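PDB 6F2P: paenibacillus xanthan lyase from Paenibacillus, which cleaves the polysaccharide xanthan, probably by the beta-elimination mechanism of family 8 polysaccharide lyases. Local coordinates for residues 490-494 against 617-623. Sequence-based numbering, arbitrary orientation.
Sequences DDEIV and YVLLPNK. With CA (calcium ion), chain B.
Ile-493 and Leu-619 exchange two backbone hydrogen bonds. Ile-493 N gives to Leu-619 O at 3.0 Å, and Leu-619 N gives to Ile-493 O at 2.7 Å. A salt bridge joins Asp-491 OD2 to Lys-623 NZ at 3.5 Å, which is long. The lysine chain runs extended and then bends at its last torsion (chi4 37°), and the two side chains cross at about a right angle. One water adds to this link. It donates to Asp-491 O and to Pro-621 O, and it accepts from Lys-623 NZ at 2.8 Å. The other carboxylate oxygen of Asp-491, OD1, binds calcium at 2.4 Å. Asp-490 binds the ion through OD1, and Glu-492 through both OE1 and OE2. Gln-636 and Glu-651 complete the site. Asp-491 N also donates to Glu-492 OE1, from above the carboxylate plane, while Tyr-631 hydrogen-bonds OE2. Calcium and the lysine thus take one oxygen each of the Asp-491 carboxylate, and together they probably offset its negative charge. The strands 493-501 and 613-621 are antiparallel neighbours in a large sheet of the family 8 super-sandwich domain, and the calcium sits at the turn leading into the first. On one face, Ile-493 CB lies 4.0 Å from Leu-619 CB, and Phe-382 of strand 380-385 packs on both residues. On the other, Val-494 CG2 meets Val-618 CG2 at 3.9 Å, and Ile-637 touches both valines. Val-618 CG1, anti to the backbone N (chi1 173°), reaches Glu-492 CB. Leu-620 CD2 touches the same carbon at 3.7 Å.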
loop_
_atom_site.group_PDB
_atom_site.type_symbol
_atom_site.label_atom_id
_atom_site.label_comp_id
_atom_site.label_asym_id
_atom_site.label_seq_id
_atom_site.Cartn_x
_atom_site.Cartn_y
_atom_site.Cartn_z
ATOM N N ASP A 490 -5.794 20.489 1.561
ATOM C CA ASP A 490 -5.519 21.412 0.457
ATOM C C ASP A 490 -4.258 22.259 0.660
ATOM O O ASP A 490 -3.536 22.522 -0.294
ATOM C CB ASP A 490 -6.733 22.295 0.127
ATOM C CG ASP A 490 -7.255 23.039 1.329
ATOM O OD1 ASP A 490 -7.021 22.558 2.449
ATOM O OD2 ASP A 490 -7.901 24.096 1.162
ATOM N N ASP A 491 -3.992 22.682 1.891
ATOM C CA ASP A 491 -2.847 23.549 2.154
ATOM C C ASP A 491 -2.262 23.297 3.534
ATOM O O ASP A 491 -1.518 24.117 4.050
ATOM C CB ASP A 491 -3.224 25.029 2.001
ATOM C CG ASP A 491 -4.366 25.452 2.923
ATOM O OD1 ASP A 491 -4.915 24.599 3.653
ATOM O OD2 ASP A 491 -4.745 26.641 2.882
ATOM N N GLU A 492 -2.608 22.166 4.135
ATOM C CA GLU A 492 -2.023 21.794 5.414
ATOM C C GLU A 492 -1.786 20.301 5.478
ATOM O O GLU A 492 -2.450 19.528 4.785
ATOM C CB GLU A 492 -2.919 22.212 6.586
ATOM C CG GLU A 492 -4.274 21.530 6.627
ATOM C CD GLU A 492 -5.349 22.324 5.900
ATOM O OE1 GLU A 492 -5.546 22.073 4.695
ATOM O OE2 GLU A 492 -5.996 23.201 6.527
ATOM N N ILE A 493 -0.825 19.910 6.309
ATOM C CA ILE A 493 -0.639 18.514 6.675
ATOM C C ILE A 493 -0.742 18.377 8.185
ATOM O O ILE A 493 -0.031 19.053 8.924
ATOM C CB ILE A 493 0.730 17.977 6.240
ATOM C CG1 ILE A 493 0.863 18.033 4.720
ATOM C CG2 ILE A 493 0.913 16.556 6.737
ATOM C CD1 ILE A 493 1.912 18.996 4.250
ATOM N N VAL A 494 -1.639 17.521 8.652
ATOM C CA VAL A 494 -1.726 17.284 10.082
ATOM C C VAL A 494 -0.999 15.988 10.403
ATOM O O VAL A 494 -1.220 14.965 9.745
ATOM C CB VAL A 494 -3.183 17.203 10.571
ATOM C CG1 VAL A 494 -3.226 16.961 12.076
ATOM C CG2 VAL A 494 -3.944 18.477 10.204
ATOM N N TYR A 617 0.905 18.057 15.427
ATOM C CA TYR A 617 1.328 19.322 14.835
ATOM C C TYR A 617 0.787 19.409 13.418
ATOM O O TYR A 617 0.362 18.397 12.848
ATOM C CB TYR A 617 2.858 19.481 14.855
ATOM C CG TYR A 617 3.635 18.440 14.071
ATOM C CD1 TYR A 617 3.917 17.197 14.622
ATOM C CD2 TYR A 617 4.121 18.715 12.795
ATOM C CE1 TYR A 617 4.638 16.242 13.916
ATOM C CE2 TYR A 617 4.849 17.767 12.081
ATOM C CZ TYR A 617 5.099 16.533 12.649
ATOM O OH TYR A 617 5.810 15.580 11.955
ATOM N N VAL A 618 0.800 20.615 12.860
ATOM C CA VAL A 618 0.229 20.860 11.546
ATOM C C VAL A 618 1.235 21.607 10.705
ATOM O O VAL A 618 1.679 22.686 11.090
ATOM C CB VAL A 618 -1.027 21.751 11.635
ATOM C CG1 VAL A 618 -1.502 22.127 10.251
ATOM C CG2 VAL A 618 -2.130 21.064 12.427
ATOM N N LEU A 619 1.599 21.045 9.556
ATOM C CA LEU A 619 2.499 21.736 8.646
ATOM C C LEU A 619 1.703 22.728 7.817
ATOM O O LEU A 619 0.684 22.376 7.213
ATOM C CB LEU A 619 3.229 20.752 7.734
ATOM C CG LEU A 619 4.204 19.805 8.428
ATOM C CD1 LEU A 619 4.906 18.900 7.408
ATOM C CD2 LEU A 619 5.218 20.590 9.251
ATOM N N LEU A 620 2.171 23.971 7.792
ATOM C CA LEU A 620 1.519 25.022 7.029
ATOM C C LEU A 620 2.513 25.642 6.060
ATOM O O LEU A 620 3.065 26.705 6.337
ATOM C CB LEU A 620 0.970 26.091 7.978
ATOM C CG LEU A 620 -0.100 25.605 8.964
ATOM C CD1 LEU A 620 -0.415 26.669 10.004
ATOM C CD2 LEU A 620 -1.381 25.194 8.236
ATOM N N PRO A 621 2.757 24.970 4.921
ATOM C CA PRO A 621 3.762 25.468 3.976
ATOM C C PRO A 621 3.353 26.787 3.325
ATOM O O PRO A 621 2.155 27.066 3.209
ATOM C CB PRO A 621 3.828 24.361 2.906
ATOM C CG PRO A 621 3.244 23.153 3.544
ATOM C CD PRO A 621 2.201 23.672 4.501
ATOM N N ASN A 622 4.344 27.586 2.932
ATOM C CA ASN A 622 4.124 28.683 2.004
ATOM C C ASN A 622 3.179 29.749 2.558
ATOM O O ASN A 622 2.428 30.396 1.815
ATOM C CB ASN A 622 3.595 28.117 0.677
ATOM C CG ASN A 622 3.740 29.085 -0.478
ATOM O OD1 ASN A 622 4.669 29.902 -0.520
ATOM N ND2 ASN A 622 2.817 29.005 -1.423
ATOM N N LYS A 623 3.223 29.939 3.871
ATOM C CA LYS A 623 2.399 30.969 4.496
ATOM C C LYS A 623 3.255 32.005 5.201
ATOM O O LYS A 623 4.306 31.682 5.759
ATOM C CB LYS A 623 1.404 30.361 5.488
ATOM C CG LYS A 623 0.062 30.044 4.892
ATOM C CD LYS A 623 -0.855 29.319 5.886
ATOM C CE LYS A 623 -2.225 29.067 5.262
ATOM N NZ LYS A 623 -2.088 28.729 3.805
HETATM CA CA CA B . -7.110 24.035 4.451
HETATM O O HOH W 1 -0.311 26.510 3.659
#